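Local structure of thermotoga maritima TmcAL (Thermotoga maritima, 5Y0T) at residues Lys166-Leu171 with Ile191-Ala196; Leu18-Ser23 with Asp98-Ser103; Gly85-Leu90 with Val173-Ser178. The protein belongs to the HIGH nucleotidyl transferase family of the HUP clan and holds adenosine-5'-rp-alpha-thio-triphosphate in a pocket of its Rossmann-like core. One frame throughout, in Å; residues are numbered along the deposited sequence.

Interaction 1. Residues Lys166-Leu171 with Ile191-Ala196; sequences KSNDIL and IKRVGA. With TAT (adenosine-5'-rp-alpha-thio-triphosphate), chain E.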
loop_
_atom_site.group_PDB
_atom_site.type_symbol
_atom_site.label_atom_id
_atom_site.label_comp_id
_atom_site.label_asym_id
_atom_site.label_seq_id
_atom_site.Cartn_x
_atom_site.Cartn_y
_atom_site.Cartn_z
ATOM N N LYS A 166 -28.303 20.722 7.742
ATOM C CA LYS A 166 -28.581 20.011 6.501
ATOM C C LYS A 166 -27.379 20.124 5.574
ATOM O O LYS A 166 -26.877 21.227 5.348
ATOM C CB LYS A 166 -29.840 20.574 5.823
ATOM C CG LYS A 166 -31.111 20.550 6.692
ATOM C CD LYS A 166 -31.636 19.142 6.900
ATOM C CE LYS A 166 -32.950 19.157 7.674
ATOM N NZ LYS A 166 -33.392 17.790 8.073
ATOM N N SER A 167 -26.927 18.987 5.048
ATOM C CA SER A 167 -25.657 18.899 4.306
ATOM C C SER A 167 -25.526 19.893 3.157
ATOM O O SER A 167 -24.498 20.574 3.003
ATOM C CB SER A 167 -25.475 17.483 3.747
ATOM O OG SER A 167 -25.477 16.510 4.774
ATOM N N ASN A 168 -26.562 19.984 2.334
ATOM C CA ASN A 168 -26.432 20.760 1.105
ATOM C C ASN A 168 -26.392 22.268 1.365
ATOM O O ASN A 168 -25.686 22.999 0.668
ATOM C CB ASN A 168 -27.548 20.380 0.134
ATOM C CG ASN A 168 -27.353 18.976 -0.440
ATOM O OD1 ASN A 168 -26.619 18.793 -1.407
ATOM N ND2 ASN A 168 -28.000 17.983 0.163
ATOM N N ASP A 169 -27.104 22.724 2.395
ATOM C CA ASP A 169 -27.061 24.139 2.770
ATOM C C ASP A 169 -25.715 24.501 3.411
ATOM O O ASP A 169 -25.198 25.586 3.178
ATOM C CB ASP A 169 -28.248 24.484 3.687
ATOM C CG ASP A 169 -29.517 24.789 2.886
ATOM O OD1 ASP A 169 -29.395 24.907 1.645
ATOM O OD2 ASP A 169 -30.620 24.931 3.466
ATOM N N ILE A 170 -25.135 23.590 4.193
ATOM C CA ILE A 170 -23.765 23.780 4.679
ATOM C C ILE A 170 -22.783 24.005 3.527
ATOM O O ILE A 170 -21.988 24.958 3.537
ATOM C CB ILE A 170 -23.269 22.570 5.472
ATOM C CG1 ILE A 170 -24.173 22.309 6.670
ATOM C CG2 ILE A 170 -21.821 22.786 5.925
ATOM C CD1 ILE A 170 -23.953 20.948 7.307
ATOM N N LEU A 171 -22.822 23.102 2.552
ATOM C CA LEU A 171 -22.025 23.251 1.340
ATOM C C LEU A 171 -22.263 24.601 0.686
ATOM O O LEU A 171 -21.319 25.266 0.255
ATOM C CB LEU A 171 -22.340 22.135 0.343
ATOM C CG LEU A 171 -21.487 20.879 0.419
ATOM C CD1 LEU A 171 -22.076 19.809 -0.475
ATOM C CD2 LEU A 171 -20.053 21.200 0.001
ATOM N N ILE A 191 -31.705 26.180 -5.659
ATOM C CA ILE A 191 -32.984 25.607 -6.039
ATOM C C ILE A 191 -33.370 24.591 -4.969
ATOM O O ILE A 191 -32.505 24.042 -4.288
ATOM C CB ILE A 191 -32.946 24.955 -7.454
ATOM C CG1 ILE A 191 -31.851 23.882 -7.566
ATOM C CG2 ILE A 191 -32.761 26.030 -8.518
ATOM C CD1 ILE A 191 -32.364 22.469 -7.365
ATOM N N LYS A 192 -34.671 24.360 -4.810
ATOM C CA LYS A 192 -35.151 23.442 -3.788
ATOM C C LYS A 192 -34.854 21.979 -4.126
ATOM O O LYS A 192 -35.242 21.501 -5.188
ATOM C CB LYS A 192 -36.663 23.603 -3.595
ATOM C CG LYS A 192 -37.241 22.672 -2.520
ATOM C CD LYS A 192 -36.929 23.178 -1.108
ATOM C CE LYS A 192 -37.532 22.258 -0.037
ATOM N NZ LYS A 192 -36.716 21.001 0.105
ATOM N N ARG A 193 -34.208 21.261 -3.211
ATOM C CA ARG A 193 -34.089 19.805 -3.358
ATOM C C ARG A 193 -35.408 19.120 -3.097
ATOM O O ARG A 193 -36.106 19.472 -2.151
ATOM C CB ARG A 193 -33.038 19.232 -2.412
ATOM C CG ARG A 193 -31.619 19.620 -2.780
ATOM C CD ARG A 193 -30.640 19.076 -1.761
ATOM N NE ARG A 193 -30.714 17.623 -1.675
ATOM C CZ ARG A 193 -29.859 16.799 -2.275
ATOM N NH1 ARG A 193 -28.860 17.294 -3.007
ATOM N NH2 ARG A 193 -30.001 15.484 -2.139
ATOM N N VAL A 194 -35.740 18.130 -3.926
ATOM C CA VAL A 194 -36.970 17.364 -3.753
ATOM C C VAL A 194 -36.688 15.863 -3.643
ATOM O O VAL A 194 -35.647 15.388 -4.076
ATOM C CB VAL A 194 -37.957 17.601 -4.917
ATOM C CG1 VAL A 194 -38.198 19.090 -5.115
ATOM C CG2 VAL A 194 -37.443 16.958 -6.200
ATOM N N GLY A 195 -37.638 15.115 -3.097
ATOM C CA GLY A 195 -37.427 13.700 -2.838
ATOM C C GLY A 195 -36.524 13.458 -1.640
ATOM O O GLY A 195 -36.710 14.063 -0.585
ATOM N N ALA A 196 -35.555 12.560 -1.794
ATOM C CA ALA A 196 -34.606 12.262 -0.725
ATOM C C ALA A 196 -33.461 13.275 -0.699
ATOM O O ALA A 196 -32.426 13.082 -1.341
ATOM C CB ALA A 196 -34.061 10.850 -0.880
HETATM N N1 TAT E . -33.423 17.736 -6.145
HETATM C C2 TAT E . -32.813 18.884 -6.499
HETATM N N3 TAT E . -31.481 19.002 -6.643
HETATM C C4 TAT E . -30.668 17.939 -6.433
HETATM C C5 TAT E . -31.258 16.648 -6.063
HETATM C C6 TAT E . -32.731 16.602 -5.917
HETATM N N6 TAT E . -33.362 15.453 -5.573
HETATM N N7 TAT E . -30.236 15.777 -5.930
HETATM C C8 TAT E . -29.084 16.445 -6.203
HETATM N N9 TAT E . -29.350 17.732 -6.502
HETATM P PA TAT E . -24.175 15.985 -6.469
HETATM P PB TAT E . -25.624 15.070 -4.081
HETATM P PG TAT E . -27.296 12.847 -3.294
HETATM C "C1'" TAT E . -28.352 18.771 -6.836
HETATM O O1A TAT E . -28.346 12.113 -4.110
HETATM O O1B TAT E . -24.707 14.687 -2.960
HETATM S S1G TAT E . -22.946 17.171 -5.539
HETATM C "C2'" TAT E . -27.354 18.923 -5.689
HETATM O "O2'" TAT E . -27.886 19.702 -4.617
HETATM O O2A TAT E . -23.641 15.190 -7.649
HETATM O O2B TAT E . -26.397 16.360 -3.989
HETATM O O2G TAT E . -26.166 11.942 -2.845
HETATM C "C3'" TAT E . -26.180 19.573 -6.387
HETATM O "O3'" TAT E . -26.350 21.000 -6.466
HETATM O O3A TAT E . -24.842 14.894 -5.481
HETATM O O3B TAT E . -26.653 13.854 -4.380
HETATM O O3G TAT E . -27.812 13.750 -2.199
HETATM C "C4'" TAT E . -26.250 18.979 -7.791
HETATM O "O4'" TAT E . -27.554 18.411 -7.959
HETATM C "C5'" TAT E . -25.208 17.875 -7.997
HETATM O "O5'" TAT E . -25.404 16.881 -6.991
#

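Interaction 2. Residues Leu18-Ser23 with Asp98-Ser103; sequences LYHLTS and DVVFGS. With TAT (adenosine-5'-rp-alpha-thio-triphosphate), chain E.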
loop_
_atom_site.group_PDB
_atom_site.type_symbol
_atom_site.label_atom_id
_atom_site.label_comp_id
_atom_site.label_asym_id
_atom_site.label_seq_id
_atom_site.Cartn_x
_atom_site.Cartn_y
_atom_site.Cartn_z
ATOM N N LEU A 18 -30.836 15.494 -12.775
ATOM C CA LEU A 18 -31.424 16.057 -13.986
ATOM C C LEU A 18 -32.326 17.234 -13.592
ATOM O O LEU A 18 -32.361 18.267 -14.254
ATOM C CB LEU A 18 -32.226 15.000 -14.759
ATOM C CG LEU A 18 -32.874 15.537 -16.050
ATOM C CD1 LEU A 18 -31.826 16.188 -16.954
ATOM C CD2 LEU A 18 -33.633 14.455 -16.804
ATOM N N TYR A 19 -33.050 17.047 -12.498
ATOM C CA TYR A 19 -33.954 18.055 -11.960
ATOM C C TYR A 19 -33.212 19.342 -11.623
ATOM O O TYR A 19 -33.637 20.422 -12.025
ATOM C CB TYR A 19 -34.643 17.483 -10.731
ATOM C CG TYR A 19 -35.789 18.289 -10.159
ATOM C CD1 TYR A 19 -37.035 18.311 -10.779
ATOM C CD2 TYR A 19 -35.636 18.973 -8.963
ATOM C CE1 TYR A 19 -38.091 19.013 -10.231
ATOM C CE2 TYR A 19 -36.696 19.674 -8.396
ATOM C CZ TYR A 19 -37.913 19.696 -9.039
ATOM O OH TYR A 19 -38.959 20.388 -8.466
ATOM N N HIS A 20 -32.100 19.215 -10.899
ATOM C CA HIS A 20 -31.239 20.349 -10.570
ATOM C C HIS A 20 -30.706 21.054 -11.811
ATOM O O HIS A 20 -30.752 22.277 -11.933
ATOM C CB HIS A 20 -30.044 19.890 -9.720
ATOM C CG HIS A 20 -28.932 20.896 -9.645
ATOM N ND1 HIS A 20 -27.779 20.794 -10.395
ATOM C CD2 HIS A 20 -28.813 22.042 -8.929
ATOM C CE1 HIS A 20 -26.992 21.823 -10.133
ATOM N NE2 HIS A 20 -27.604 22.604 -9.257
ATOM N N LEU A 21 -30.176 20.268 -12.735
ATOM C CA LEU A 21 -29.489 20.837 -13.885
ATOM C C LEU A 21 -30.473 21.579 -14.767
ATOM O O LEU A 21 -30.194 22.668 -15.247
ATOM C CB LEU A 21 -28.782 19.745 -14.684
ATOM C CG LEU A 21 -27.933 20.250 -15.845
ATOM C CD1 LEU A 21 -26.879 21.241 -15.349
ATOM C CD2 LEU A 21 -27.296 19.060 -16.538
ATOM N N THR A 22 -31.636 20.978 -14.970
ATOM C CA THR A 22 -32.670 21.602 -15.774
ATOM C C THR A 22 -33.197 22.862 -15.085
ATOM O O THR A 22 -33.390 23.902 -15.722
ATOM C CB THR A 22 -33.832 20.620 -16.036
ATOM O OG1 THR A 22 -33.347 19.498 -16.786
ATOM C CG2 THR A 22 -34.936 21.294 -16.825
ATOM N N SER A 23 -33.422 22.773 -13.782
ATOM C CA SER A 23 -33.900 23.943 -13.023
ATOM C C SER A 23 -32.914 25.108 -13.100
ATOM O O SER A 23 -33.284 26.281 -13.309
ATOM C CB SER A 23 -34.138 23.572 -11.553
ATOM O OG SER A 23 -35.285 22.750 -11.415
ATOM N N ASP A 98 -22.644 32.698 -12.859
ATOM C CA ASP A 98 -23.723 32.235 -11.999
ATOM C C ASP A 98 -23.478 30.806 -11.580
ATOM O O ASP A 98 -23.134 29.966 -12.402
ATOM C CB ASP A 98 -25.092 32.294 -12.693
ATOM C CG ASP A 98 -25.551 33.703 -13.002
ATOM O OD1 ASP A 98 -25.192 34.224 -14.081
ATOM O OD2 ASP A 98 -26.300 34.276 -12.179
ATOM N N VAL A 99 -23.694 30.526 -10.305
ATOM C CA VAL A 99 -23.640 29.156 -9.811
ATOM C C VAL A 99 -24.936 28.832 -9.081
ATOM O O VAL A 99 -25.427 29.638 -8.283
ATOM C CB VAL A 99 -22.426 28.935 -8.871
ATOM C CG1 VAL A 99 -22.572 27.622 -8.102
ATOM C CG2 VAL A 99 -21.129 28.946 -9.678
ATOM N N VAL A 100 -25.499 27.667 -9.385
ATOM C CA VAL A 100 -26.744 27.201 -8.787
ATOM C C VAL A 100 -26.516 25.885 -8.046
ATOM O O VAL A 100 -26.017 24.923 -8.636
ATOM C CB VAL A 100 -27.835 26.970 -9.855
ATOM C CG1 VAL A 100 -29.115 26.480 -9.202
ATOM C CG2 VAL A 100 -28.092 28.244 -10.662
ATOM N N PHE A 101 -26.882 25.826 -6.772
ATOM C CA PHE A 101 -26.765 24.563 -6.043
ATOM C C PHE A 101 -28.099 24.165 -5.425
ATOM O O PHE A 101 -28.893 25.028 -5.072
ATOM C CB PHE A 101 -25.681 24.650 -4.955
ATOM C CG PHE A 101 -25.854 25.814 -3.998
ATOM C CD1 PHE A 101 -25.147 26.996 -4.193
ATOM C CD2 PHE A 101 -26.680 25.710 -2.892
ATOM C CE1 PHE A 101 -25.300 28.067 -3.320
ATOM C CE2 PHE A 101 -26.831 26.773 -2.014
ATOM C CZ PHE A 101 -26.137 27.953 -2.236
ATOM N N GLY A 102 -28.327 22.860 -5.284
ATOM C CA GLY A 102 -29.517 22.359 -4.627
ATOM C C GLY A 102 -29.454 22.649 -3.141
ATOM O O GLY A 102 -28.379 22.592 -2.535
ATOM N N SER A 103 -30.610 22.953 -2.558
ATOM C CA SER A 103 -30.692 23.434 -1.180
ATOM C C SER A 103 -31.911 22.850 -0.464
ATOM O O SER A 103 -32.986 22.720 -1.056
ATOM C CB SER A 103 -30.730 24.969 -1.189
ATOM O OG SER A 103 -31.236 25.513 0.015
HETATM N N1 TAT E . -33.423 17.736 -6.145
HETATM C C2 TAT E . -32.813 18.884 -6.499
HETATM N N3 TAT E . -31.481 19.002 -6.643
HETATM C C4 TAT E . -30.668 17.939 -6.433
HETATM C C5 TAT E . -31.258 16.648 -6.063
HETATM C C6 TAT E . -32.731 16.602 -5.917
HETATM N N6 TAT E . -33.362 15.453 -5.573
HETATM N N7 TAT E . -30.236 15.777 -5.930
HETATM C C8 TAT E . -29.084 16.445 -6.203
HETATM N N9 TAT E . -29.350 17.732 -6.502
HETATM P PA TAT E . -24.175 15.985 -6.469
HETATM P PB TAT E . -25.624 15.070 -4.081
HETATM P PG TAT E . -27.296 12.847 -3.294
HETATM C "C1'" TAT E . -28.352 18.771 -6.836
HETATM O O1A TAT E . -28.346 12.113 -4.110
HETATM O O1B TAT E . -24.707 14.687 -2.960
HETATM S S1G TAT E . -22.946 17.171 -5.539
HETATM C "C2'" TAT E . -27.354 18.923 -5.689
HETATM O "O2'" TAT E . -27.886 19.702 -4.617
HETATM O O2A TAT E . -23.641 15.190 -7.649
HETATM O O2B TAT E . -26.397 16.360 -3.989
HETATM O O2G TAT E . -26.166 11.942 -2.845
HETATM C "C3'" TAT E . -26.180 19.573 -6.387
HETATM O "O3'" TAT E . -26.350 21.000 -6.466
HETATM O O3A TAT E . -24.842 14.894 -5.481
HETATM O O3B TAT E . -26.653 13.854 -4.380
HETATM O O3G TAT E . -27.812 13.750 -2.199
HETATM C "C4'" TAT E . -26.250 18.979 -7.791
HETATM O "O4'" TAT E . -27.554 18.411 -7.959
HETATM C "C5'" TAT E . -25.208 17.875 -7.997
HETATM O "O5'" TAT E . -25.404 16.881 -6.991
#

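Interaction 3. Residues Gly85-Leu90 with Val173-Ser178; sequences GAVCVL and VEYIHS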
loop_
_atom_site.group_PDB
_atom_site.type_symbol
_atom_site.label_atom_id
_atom_site.label_comp_id
_atom_site.label_asym_id
_atom_site.label_seq_id
_atom_site.Cartn_x
_atom_site.Cartn_y
_atom_site.Cartn_z
ATOM N N GLY A 85 -12.071 24.396 -3.388
ATOM C CA GLY A 85 -11.525 23.930 -4.650
ATOM C C GLY A 85 -12.492 24.145 -5.799
ATOM O O GLY A 85 -12.113 24.615 -6.859
ATOM N N ALA A 86 -13.757 23.807 -5.587
ATOM C CA ALA A 86 -14.739 23.894 -6.646
ATOM C C ALA A 86 -14.979 25.323 -7.122
ATOM O O ALA A 86 -15.056 25.583 -8.322
ATOM C CB ALA A 86 -16.057 23.264 -6.174
ATOM N N VAL A 87 -15.119 26.254 -6.182
ATOM C CA VAL A 87 -15.322 27.660 -6.542
ATOM C C VAL A 87 -14.040 28.223 -7.196
ATOM O O VAL A 87 -14.106 29.004 -8.148
ATOM C CB VAL A 87 -15.745 28.492 -5.296
ATOM C CG1 VAL A 87 -15.756 29.992 -5.581
ATOM C CG2 VAL A 87 -17.129 28.042 -4.812
ATOM N N CYS A 88 -12.867 27.812 -6.722
ATOM C CA CYS A 88 -11.635 28.292 -7.366
ATOM C C CYS A 88 -11.564 27.876 -8.844
ATOM O O CYS A 88 -11.175 28.676 -9.696
ATOM C CB CYS A 88 -10.385 27.780 -6.638
ATOM S SG CYS A 88 -9.981 28.631 -5.112
ATOM N N VAL A 89 -11.942 26.637 -9.140
ATOM C CA VAL A 89 -11.916 26.152 -10.516
ATOM C C VAL A 89 -12.928 26.925 -11.366
ATOM O O VAL A 89 -12.606 27.397 -12.457
ATOM C CB VAL A 89 -12.251 24.646 -10.625
ATOM C CG1 VAL A 89 -12.405 24.242 -12.087
ATOM C CG2 VAL A 89 -11.162 23.757 -9.956
ATOM N N LEU A 90 -14.162 27.023 -10.886
ATOM C CA LEU A 90 -15.171 27.778 -11.633
ATOM C C LEU A 90 -14.746 29.230 -11.852
ATOM O O LEU A 90 -14.802 29.742 -12.970
ATOM C CB LEU A 90 -16.515 27.723 -10.907
ATOM C CG LEU A 90 -17.112 26.316 -10.943
ATOM C CD1 LEU A 90 -18.465 26.261 -10.221
ATOM C CD2 LEU A 90 -17.257 25.817 -12.384
ATOM N N VAL A 173 -23.205 27.453 1.978
ATOM C CA VAL A 173 -22.544 28.519 2.718
ATOM C C VAL A 173 -21.057 28.492 2.401
ATOM O O VAL A 173 -20.438 29.534 2.192
ATOM C CB VAL A 173 -22.792 28.377 4.253
ATOM C CG1 VAL A 173 -21.774 29.175 5.062
ATOM C CG2 VAL A 173 -24.212 28.816 4.580
ATOM N N GLU A 174 -20.486 27.294 2.326
ATOM C CA GLU A 174 -19.060 27.185 2.040
ATOM C C GLU A 174 -18.725 27.638 0.612
ATOM O O GLU A 174 -17.664 28.221 0.406
ATOM C CB GLU A 174 -18.565 25.759 2.258
ATOM C CG GLU A 174 -18.725 25.233 3.710
ATOM C CD GLU A 174 -17.720 25.813 4.698
ATOM O OE1 GLU A 174 -16.994 26.760 4.352
ATOM O OE2 GLU A 174 -17.660 25.315 5.845
ATOM N N TYR A 175 -19.601 27.382 -0.367
ATOM C CA TYR A 175 -19.349 27.905 -1.734
ATOM C C TYR A 175 -19.287 29.429 -1.713
ATOM O O TYR A 175 -18.413 30.047 -2.329
ATOM C CB TYR A 175 -20.434 27.500 -2.753
ATOM C CG TYR A 175 -20.611 26.022 -3.014
ATOM C CD1 TYR A 175 -19.524 25.181 -3.172
ATOM C CD2 TYR A 175 -21.898 25.467 -3.107
ATOM C CE1 TYR A 175 -19.694 23.830 -3.405
ATOM C CE2 TYR A 175 -22.079 24.097 -3.344
ATOM C CZ TYR A 175 -20.977 23.292 -3.488
ATOM O OH TYR A 175 -21.139 21.948 -3.701
ATOM N N ILE A 176 -20.261 30.034 -1.038
ATOM C CA ILE A 176 -20.374 31.474 -1.018
ATOM C C ILE A 176 -19.207 32.075 -0.241
ATOM O O ILE A 176 -18.604 33.064 -0.662
ATOM C CB ILE A 176 -21.727 31.914 -0.398
ATOM C CG1 ILE A 176 -22.893 31.442 -1.282
ATOM C CG2 ILE A 176 -21.784 33.425 -0.234
ATOM C CD1 ILE A 176 -24.249 31.453 -0.583
ATOM N N HIS A 177 -18.888 31.466 0.893
ATOM C CA HIS A 177 -17.752 31.909 1.691
ATOM C C HIS A 177 -16.474 31.862 0.869
ATOM O O HIS A 177 -15.701 32.818 0.880
ATOM C CB HIS A 177 -17.607 31.056 2.947
ATOM C CG HIS A 177 -16.498 31.500 3.849
ATOM N ND1 HIS A 177 -15.939 30.673 4.797
ATOM C CD2 HIS A 177 -15.839 32.679 3.943
ATOM C CE1 HIS A 177 -14.983 31.323 5.439
ATOM N NE2 HIS A 177 -14.904 32.545 4.942
ATOM N N SER A 178 -16.261 30.762 0.143
ATOM C CA SER A 178 -15.104 30.626 -0.750
ATOM C C SER A 178 -15.045 31.731 -1.801
ATOM O O SER A 178 -13.987 32.315 -2.047
ATOM C CB SER A 178 -15.125 29.258 -1.443
ATOM O OG SER A 178 -14.828 28.235 -0.501
#

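Interaction 1. Residues Lys166-Leu171 with Ile191-Ala196
The side-chain amide of Asn168 lies over one face of the Arg193 guanidinium group, the two planes being only 18° apart. Its ND2 stands 3.1 Å above the guanidinium plane, toward the rim. Although Asn168 OD1 comes within 3.1 Å of Arg193 NH1, the angle is too poor for a hydrogen bond, so the amide simply lies over the guanidinium without one. Over the opposite face, toward the rim, come C5 and N7 of the TAT adenine. Bonds to the nucleotide restrain the guanidinium, with TAT PG at its edge: Arg193 NH1 donates to TAT O2B at 2.8 Å and weakly to O2', while Arg193 NH2 donates to TAT O3G at 2.8 Å. The arginine chain bends at chi3 (59°), which lets the group bridge base, ribose and phosphates. Next along the chain, Val194 reads the adenine edge through its backbone, with Val194 N donating to TAT N1 at 3.2 Å and TAT N6 to Val194 O at 2.7 Å. Further out, Glu104 accepts from the Asn168 backbone N, and Asp169 bonds to Ser103 and Ser105. The contact thus joins the start of helix 167-182 to the loop after strand 187-192, beside strand 98-103, with helix 15-28 touching Ile191 and Val194.

Interaction 2. Residues Leu18-Ser23 with Asp98-Ser103
In the Rossmann-like core of this HIGH nucleotidyl transferase family member, helix 15-28 packs against parallel strand 98-103 and the two together line the nucleoside part of the TAT pocket. The short segments run at 144° to each other, their axes 8.9 Å apart at the closest, and His20 spans the gap. Its CG is anti to the backbone N (chi1 165°), which sends the imidazole toward the strand. There His20 NE2 donates to Val100 O at 2.9 Å. The acceptor lies in the ring plane, yet the donor stands well above the carbonyl plane. This bond helps hold the ring, one face of which lies against the ribose: His20 CG is 3.3 Å from TAT O4'. Val100 CG1 is 4.2 Å from His20 NE2, and the same valine side chain continues onto Leu4, Ala24 and Ile191, so the bond lies in a buried setting. Tyr19, one residue earlier, turns a ring edge to the adenine, its CD2 3.7 Å from TAT C2, and its ring meets Phe207 edge-to-face. At the strand, Gly102 lies beside the ribose. Its backbone N donates to TAT O3' at 3.0 Å, almost straight at 176°.

Interaction 3. Residues Gly85-Leu90 with Val173-Ser178
Two helical segments, 85-90 and 173-178, come together with Val87 and Tyr175 at the point of nearest backbone approach, their CA atoms 6.3 Å apart. The contact is a helix-helix packing in the nucleotide-binding alpha/beta core, joining helix 79-92 to helix 167-182 through buried residues and without any hydrogen bond between the segments. Val87 does most of the work. Its chi1 of 171° turns CG1 away from the backbone N and leaves the other methyl, CG2, directed at the partner helix, where it settles on the backbone of Tyr175, 3.4 Å from Tyr175 O. The same methyl touches the start of the tyrosine side chain, Val87 CG2 lying 3.9 Å from Tyr175 CB, and reaches the near side of the ring at CD1. The ring meets that methyl obliquely, and the tyrosine side chain also touches Phe82, Ala83 and Val7, so that it links both helices to strand 3-8; it ends about 5 Å from TAT at the nearest atoms. One turn on, Ser178 presents its CB to the valine, with Val87 CB 4.0 Å from Ser178 CB. Its hydroxyl is used within its own helix, leaving the methylene for the valine. The Glu174 carboxylate pairs with Arg143 in a salt bridge, while the backbone carbonyl of the same residue is the acceptor for the serine: Ser178 OG donates to Glu174 O at 3.0 Å, from the opposite face of that carbonyl plane to the backbone Ser178 N.

Overall arrangement
From the N terminus, helix 15-28 is the first element used: interaction 2 closes a loop of 74 residues by bringing it to strand 98-103. Within that loop lies helix 79-92, from which interaction 3 reaches forward to helix 167-182, so interactions 2 and 3 cross. Interaction 1 starts on that same helix and ends past strand 187-192, closing a short loop; it crosses interaction 3 and follows interaction 2 in series. Direct touches join neighbours: Ile191 O to Ser103 N at 2.8 Å, a probable hydrogen bond, and Phe101 CD1 to Tyr175 CD2 at 3.8 Å. Interactions 1 and 2 share the sheet and TAT, while interaction 3 ties two helices together.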